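PDB 3B7F: glycosyl hydrolase, BNR repeat from Ralstonia eutropha, which probably acts as a hydrolase on glycosidic bonds and folds as a seven-bladed beta-propeller. Local coordinates for residues 241-244 / 245-248; 271-274 / 275-278; 339-342 / 343-347. All blocks are in the same frame, centred on the assembly; numbering follows the deposited sequence.

Contact 1: residues 241-244 / 245-248; sequences PAAP and DILY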
loop_
_atom_site.group_PDB
_atom_site.type_symbol
_atom_site.label_atom_id
_atom_site.label_comp_id
_atom_site.label_asym_id
_atom_site.label_seq_id
_atom_site.Cartn_x
_atom_site.Cartn_y
_atom_site.Cartn_z
ATOM N N PRO A 241 -8.798 8.793 6.645
ATOM C CA PRO A 241 -10.245 8.761 6.424
ATOM C C PRO A 241 -11.049 9.726 7.302
ATOM O O PRO A 241 -12.118 10.180 6.889
ATOM C CB PRO A 241 -10.601 7.296 6.711
ATOM C CG PRO A 241 -9.572 6.835 7.605
ATOM C CD PRO A 241 -8.333 7.583 7.338
ATOM N N ALA A 242 -10.536 10.004 8.500
ATOM C CA ALA A 242 -11.136 10.957 9.436
ATOM C C ALA A 242 -10.832 12.443 9.101
ATOM O O ALA A 242 -11.661 13.293 9.362
ATOM C CB ALA A 242 -10.674 10.629 10.867
ATOM N N ALA A 243 -9.654 12.729 8.547
ATOM C CA ALA A 243 -9.210 14.068 8.155
ATOM C C ALA A 243 -8.606 13.957 6.751
ATOM O O ALA A 243 -7.392 14.032 6.593
ATOM C CB ALA A 243 -8.204 14.583 9.137
ATOM N N PRO A 244 -9.458 13.780 5.709
ATOM C CA PRO A 244 -8.964 13.562 4.313
ATOM C C PRO A 244 -8.095 14.675 3.665
ATOM O O PRO A 244 -7.500 14.430 2.611
ATOM C CB PRO A 244 -10.240 13.214 3.519
ATOM C CG PRO A 244 -11.412 13.646 4.410
ATOM C CD PRO A 244 -10.934 13.741 5.808
ATOM N N ASP A 245 -8.006 15.854 4.285
ATOM C CA ASP A 245 -7.002 16.855 3.879
ATOM C C ASP A 245 -5.577 16.414 4.212
ATOM O O ASP A 245 -4.627 16.891 3.579
ATOM C CB ASP A 245 -7.224 18.197 4.571
ATOM C CG ASP A 245 -8.482 18.903 4.095
ATOM O OD1 ASP A 245 -8.714 18.999 2.865
ATOM O OD2 ASP A 245 -9.215 19.384 4.977
ATOM N N ILE A 246 -5.433 15.515 5.189
ATOM C CA ILE A 246 -4.115 15.042 5.629
ATOM C C ILE A 246 -3.676 13.772 4.893
ATOM O O ILE A 246 -4.386 12.759 4.894
ATOM C CB ILE A 246 -4.079 14.799 7.166
ATOM C CG1 ILE A 246 -4.776 15.937 7.932
ATOM C CG2 ILE A 246 -2.628 14.579 7.651
ATOM C CD1 ILE A 246 -4.325 17.380 7.573
ATOM N N LEU A 247 -2.514 13.862 4.245
ATOM C CA LEU A 247 -1.863 12.758 3.545
ATOM C C LEU A 247 -0.504 12.501 4.196
ATOM O O LEU A 247 0.154 13.431 4.666
ATOM C CB LEU A 247 -1.652 13.048 2.049
ATOM C CG LEU A 247 -2.843 12.894 1.089
ATOM C CD1 LEU A 247 -4.027 13.690 1.532
ATOM C CD2 LEU A 247 -2.427 13.312 -0.315
ATOM N N TYR A 248 -0.126 11.232 4.277
ATOM C CA TYR A 248 1.198 10.843 4.764
ATOM C C TYR A 248 1.845 9.989 3.700
ATOM O O TYR A 248 1.154 9.319 2.932
ATOM C CB TYR A 248 1.142 10.088 6.080
ATOM C CG TYR A 248 0.746 10.915 7.304
ATOM C CD1 TYR A 248 -0.587 11.052 7.670
ATOM C CD2 TYR A 248 1.716 11.488 8.136
ATOM C CE1 TYR A 248 -0.951 11.761 8.810
ATOM C CE2 TYR A 248 1.360 12.181 9.290
ATOM C CZ TYR A 248 0.016 12.323 9.613
ATOM O OH TYR A 248 -0.380 13.020 10.737
#
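A type I beta turn from Ala243 to Ile246 ends the link between the innermost and second strands of one propeller blade, 234-239 and 246-251. Its closing bond runs from Ile246 N to Ala243 O, 2.8 Å long and fairly straight, with 161° at the hydrogen. The donor approaches the carbonyl tilted 31° from its plane. Pro244 and Asp245 fill the two corner positions. The ring of Pro244 already fixes the phi angle that the first corner needs, and its missing N-H costs nothing, because that position donates no bond within the turn. The CB bond of Pro244 points away from the residues that follow.

Side chains pack against the closing bond. Ile246 keeps CG1 beside its own backbone N (chi1 -43°), which brings that branch back over the start of the turn: CG1 lies 3.9 Å from Ala243 CB and 3.5 Å from Ala243 O. The carbonyl that receives the bond is thus flanked by the hydrocarbon of the residue that donates it. One residue on, Leu247 sends CD1 to within 3.7 Å of Pro244 O, so a methyl group meets the carbonyl at the turn's first corner.

Pro244 O also accepts a hydrogen bond from Gln239 NE2, which fastens the turn to the end of the inner strand. The CB bond of Asp245 is directed away from the turn, and OD2 forms a salt bridge with Arg261, just past strand 254-259. Ile246 packs on Arg257 and Asp259 of that strand. Proline and aspartate suit the two corners, and the whole is a type I turn of a beta hairpin, leading into the second strand of a propeller blade.

Contact 2: residues 271-274 / 275-278; sequences AMPR and EVGD. With EDO (1,2-ethanediol), chain M; EDO (1,2-ethanediol), chain N.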
loop_
_atom_site.group_PDB
_atom_site.type_symbol
_atom_site.label_atom_id
_atom_site.label_comp_id
_atom_site.label_asym_id
_atom_site.label_seq_id
_atom_site.Cartn_x
_atom_site.Cartn_y
_atom_site.Cartn_z
ATOM N N ALA A 271 12.435 14.244 12.340
ATOM C CA ALA A 271 12.365 14.038 13.782
ATOM C C ALA A 271 12.883 12.659 14.172
ATOM O O ALA A 271 13.027 12.389 15.358
ATOM C CB ALA A 271 10.942 14.236 14.293
HETATM N N MSE A 272 13.121 11.783 13.185
HETATM C CA MSE A 272 13.657 10.454 13.431
HETATM C C MSE A 272 15.098 10.515 13.915
HETATM O O MSE A 272 15.810 11.491 13.608
HETATM C CB MSE A 272 13.593 9.569 12.166
HETATM C CG MSE A 272 12.187 9.096 11.772
HETATM SE SE MSE A 272 11.438 7.729 12.948
HETATM C CE MSE A 272 12.596 6.212 12.487
ATOM N N PRO A 273 15.533 9.488 14.682
ATOM C CA PRO A 273 16.908 9.509 15.145
ATOM C C PRO A 273 17.854 9.334 13.946
ATOM O O PRO A 273 17.516 8.630 12.991
ATOM C CB PRO A 273 16.994 8.304 16.098
ATOM C CG PRO A 273 15.581 7.913 16.396
ATOM C CD PRO A 273 14.837 8.269 15.149
ATOM N N ARG A 274 18.997 10.032 14.008
ATOM C CA ARG A 274 19.990 10.033 12.954
ATOM C C ARG A 274 20.419 8.621 12.566
ATOM O O ARG A 274 20.549 8.324 11.360
ATOM C CB ARG A 274 21.234 10.807 13.372
ATOM C CG ARG A 274 22.186 11.101 12.219
ATOM C CD ARG A 274 23.651 11.017 12.603
ATOM N NE ARG A 274 24.048 9.663 12.989
ATOM C CZ ARG A 274 24.189 8.636 12.151
ATOM N NH1 ARG A 274 24.003 8.762 10.834
ATOM N NH2 ARG A 274 24.520 7.449 12.627
ATOM N N GLU A 275 20.630 7.754 13.554
ATOM C CA GLU A 275 21.132 6.391 13.233
ATOM C C GLU A 275 20.080 5.481 12.615
ATOM O O GLU A 275 20.442 4.499 12.031
ATOM C CB GLU A 275 21.819 5.675 14.421
ATOM C CG GLU A 275 20.904 5.091 15.523
ATOM C CD GLU A 275 20.259 6.125 16.412
ATOM O OE1 GLU A 275 20.378 7.370 16.162
ATOM O OE2 GLU A 275 19.642 5.672 17.398
ATOM N N VAL A 276 18.803 5.814 12.766
ATOM C CA VAL A 276 17.700 5.033 12.201
ATOM C C VAL A 276 17.294 5.570 10.820
ATOM O O VAL A 276 17.090 4.789 9.897
ATOM C CB VAL A 276 16.503 4.981 13.182
ATOM C CG1 VAL A 276 15.322 4.238 12.574
ATOM C CG2 VAL A 276 16.928 4.310 14.504
ATOM N N GLY A 277 17.234 6.895 10.662
ATOM C CA GLY A 277 16.806 7.502 9.418
ATOM C C GLY A 277 15.293 7.406 9.206
ATOM O O GLY A 277 14.555 6.896 10.063
ATOM N N ASP A 278 14.834 7.901 8.058
ATOM C CA ASP A 278 13.400 7.918 7.739
ATOM C C ASP A 278 13.098 7.326 6.380
ATOM O O ASP A 278 12.148 7.725 5.688
ATOM C CB ASP A 278 12.828 9.329 7.920
ATOM C CG ASP A 278 13.328 10.312 6.901
ATOM O OD1 ASP A 278 14.404 10.075 6.348
ATOM O OD2 ASP A 278 12.593 11.280 6.594
HETATM C C1 EDO M . 21.065 4.604 7.477
HETATM O O1 EDO M . 20.086 3.858 8.187
HETATM C C2 EDO M . 21.066 6.017 8.017
HETATM O O2 EDO M . 21.290 5.926 9.418
HETATM C C1 EDO N . 18.564 0.366 9.563
HETATM O O1 EDO N . 17.756 -0.381 10.478
HETATM C C2 EDO N . 18.046 1.798 9.508
HETATM O O2 EDO N . 16.773 1.872 10.155
#
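Pro273 O takes two backbone donors, from Val276 and Gly277. Gly277 N lies 2.9 Å from Pro273 O and nearly in line with the carbonyl bond (C=O...N 170°). Val276 N, 3.1 Å from the same oxygen, stands well above the carbonyl plane and makes the more bent bond.

Around this grip, selenomethionine Met272 curls back at chi2 and chi3, carrying its methyl to Val276. CE meets Val276 CG1 at a tight 3.4 Å and also faces Gly277 O. Val276 CG1 is anti to its backbone N (chi1 177°), the setting that turns this branch to the methyl. Glu275 bends at chi2, and its OE1 comes to 3.5 Å from Pro273 CB. The Arg274 guanidinium lays one face over Glu275 CA without pairing with the carboxylate.

Farther out, Tyr316 and Pro297 back both Met272 and Val276, and Asp278 is held by a salt bridge to Arg267. An ethanediol, probably from the crystallisation liquor, donates through O2 to Val276 O. The five-residue loop 273-277, closed from first to fifth residue and left through a glycine of positive phi, is an alpha turn in the connection between two propeller blades.

Contact 3: residues 339-342 / 343-347; sequences LTVK and RQAMT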
loop_
_atom_site.group_PDB
_atom_site.type_symbol
_atom_site.label_atom_id
_atom_site.label_comp_id
_atom_site.label_asym_id
_atom_site.label_seq_id
_atom_site.Cartn_x
_atom_site.Cartn_y
_atom_site.Cartn_z
ATOM N N LEU A 339 15.354 -7.987 8.620
ATOM C CA LEU A 339 13.986 -7.971 8.140
ATOM C C LEU A 339 13.674 -6.871 7.131
ATOM O O LEU A 339 13.979 -5.698 7.341
ATOM C CB LEU A 339 13.009 -7.883 9.333
ATOM C CG LEU A 339 12.654 -9.171 10.102
ATOM C CD1 LEU A 339 13.797 -9.975 10.533
ATOM C CD2 LEU A 339 11.769 -8.818 11.338
ATOM N N THR A 340 13.035 -7.295 6.036
ATOM C CA THR A 340 12.549 -6.410 4.996
ATOM C C THR A 340 11.022 -6.431 5.053
ATOM O O THR A 340 10.427 -7.489 5.128
ATOM C CB THR A 340 13.102 -6.846 3.632
ATOM O OG1 THR A 340 14.535 -6.815 3.708
ATOM C CG2 THR A 340 12.611 -5.933 2.496
ATOM N N VAL A 341 10.406 -5.259 5.073
ATOM C CA VAL A 341 8.935 -5.109 5.099
ATOM C C VAL A 341 8.607 -4.235 3.878
ATOM O O VAL A 341 9.046 -3.101 3.796
ATOM C CB VAL A 341 8.441 -4.529 6.442
ATOM C CG1 VAL A 341 6.877 -4.272 6.460
ATOM C CG2 VAL A 341 8.836 -5.463 7.556
ATOM N N LYS A 342 7.903 -4.807 2.900
ATOM C CA LYS A 342 7.583 -4.120 1.645
ATOM C C LYS A 342 6.394 -3.144 1.854
ATOM O O LYS A 342 5.765 -3.145 2.930
ATOM C CB LYS A 342 7.340 -5.136 0.517
ATOM C CG LYS A 342 8.594 -5.826 -0.076
ATOM C CD LYS A 342 8.146 -7.008 -0.946
ATOM C CE LYS A 342 9.012 -7.286 -2.179
ATOM N NZ LYS A 342 10.411 -7.583 -1.945
ATOM N N ARG A 343 6.126 -2.318 0.828
ATOM C CA ARG A 343 5.116 -1.219 0.866
ATOM C C ARG A 343 3.738 -1.561 1.319
ATOM O O ARG A 343 3.117 -0.751 1.989
ATOM C CB ARG A 343 4.779 -0.702 -0.517
ATOM C CG ARG A 343 5.785 -0.124 -1.254
ATOM C CD ARG A 343 5.484 -0.306 -2.733
ATOM N NE ARG A 343 6.825 -0.197 -3.278
ATOM C CZ ARG A 343 7.320 0.826 -3.926
ATOM N NH1 ARG A 343 6.589 1.845 -4.282
ATOM N NH2 ARG A 343 8.578 0.776 -4.283
ATOM N N GLN A 344 3.223 -2.684 0.804
ATOM C CA GLN A 344 1.873 -3.146 1.095
ATOM C C GLN A 344 1.867 -4.159 2.223
ATOM O O GLN A 344 0.808 -4.679 2.573
ATOM C CB GLN A 344 1.257 -3.786 -0.148
ATOM C CG GLN A 344 1.025 -2.840 -1.324
ATOM C CD GLN A 344 1.024 -3.585 -2.640
ATOM O OE1 GLN A 344 2.019 -4.227 -2.968
ATOM N NE2 GLN A 344 -0.094 -3.511 -3.402
ATOM N N ALA A 345 3.023 -4.426 2.811
ATOM C CA ALA A 345 3.150 -5.453 3.850
ATOM C C ALA A 345 2.905 -5.001 5.316
ATOM O O ALA A 345 3.194 -5.769 6.236
ATOM C CB ALA A 345 4.503 -6.186 3.684
HETATM N N MSE A 346 2.416 -3.777 5.544
HETATM C CA MSE A 346 1.924 -3.343 6.866
HETATM C C MSE A 346 0.469 -2.970 6.725
HETATM O O MSE A 346 0.086 -2.420 5.704
HETATM C CB MSE A 346 2.581 -2.103 7.461
HETATM C CG MSE A 346 3.908 -2.300 8.027
HETATM SE SE MSE A 346 4.286 -1.031 9.459
HETATM C CE MSE A 346 4.154 0.464 8.355
ATOM N N THR A 347 -0.317 -3.242 7.769
ATOM C CA THR A 347 -1.727 -2.884 7.811
ATOM C C THR A 347 -2.139 -2.712 9.261
ATOM O O THR A 347 -1.405 -3.088 10.189
ATOM C CB THR A 347 -2.607 -3.957 7.132
ATOM O OG1 THR A 347 -3.932 -3.467 6.921
ATOM C CG2 THR A 347 -2.645 -5.248 7.962
#
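Arg343 is the first corner of a type I beta turn from Lys342 to Ala345, which Ala345 N closes on Lys342 O. Its side chain runs extended from CG to NE, and NH1 donates to Ser197 OG. Gln344, the second corner, has its CB bond directed away from the first half of the contact and gives NE2 to Phe118 O. Both long side chains therefore reach other blades and leave the closure of the turn to the backbone.

Ala345 supplies that closure: its N lies 3.0 Å from Lys342 O, with 151° at the hydrogen. The donor comes in 61° out of the carbonyl plane, above the C=O group. Ala345 CB points back into the first half of the contact, 3.4 Å from Lys342 O and 4.1 Å from Val341 CG1, so one methyl touches both the accepting carbonyl and the valine branch.

Met346, a selenomethionine, continues the packing. Its CG meets Val341 CG1 at 3.9 Å, and the two side chains cross at about a right angle. Val341 offers this branch because CG1 is anti to the backbone N (chi1 176°), leaving it beside the carbonyl that leads into the turn.

Thr347 lies in strand 346-348, innermost in its blade. Val341 and Met346 both touch Phe358 of strand 356-359 and Pro282 of strand 282-285 in the preceding blade, while the side chains of Thr347 and Gln344 touch strand 385-391 of the next.

From the N terminus, contact 1 comes first and closes a hairpin within one blade, joining strand 234-239 to 246-251. Contact 2 follows the outermost strand of that same blade, 264-266, and lies in the loop that leads inward to strand 282-285 of the next. Contact 3 ends the corresponding crossing one blade later, from strand 326-328 into 346-348. The three are in series along the chain, neither nesting nor crossing, and none touches another: their nearest atoms stay about 10 to 11 Å apart. The centre of contact 3 lies about 9 Å from the centre of the chain, that of contact 2 about 22 Å. Together they mark turns within and between consecutive blades.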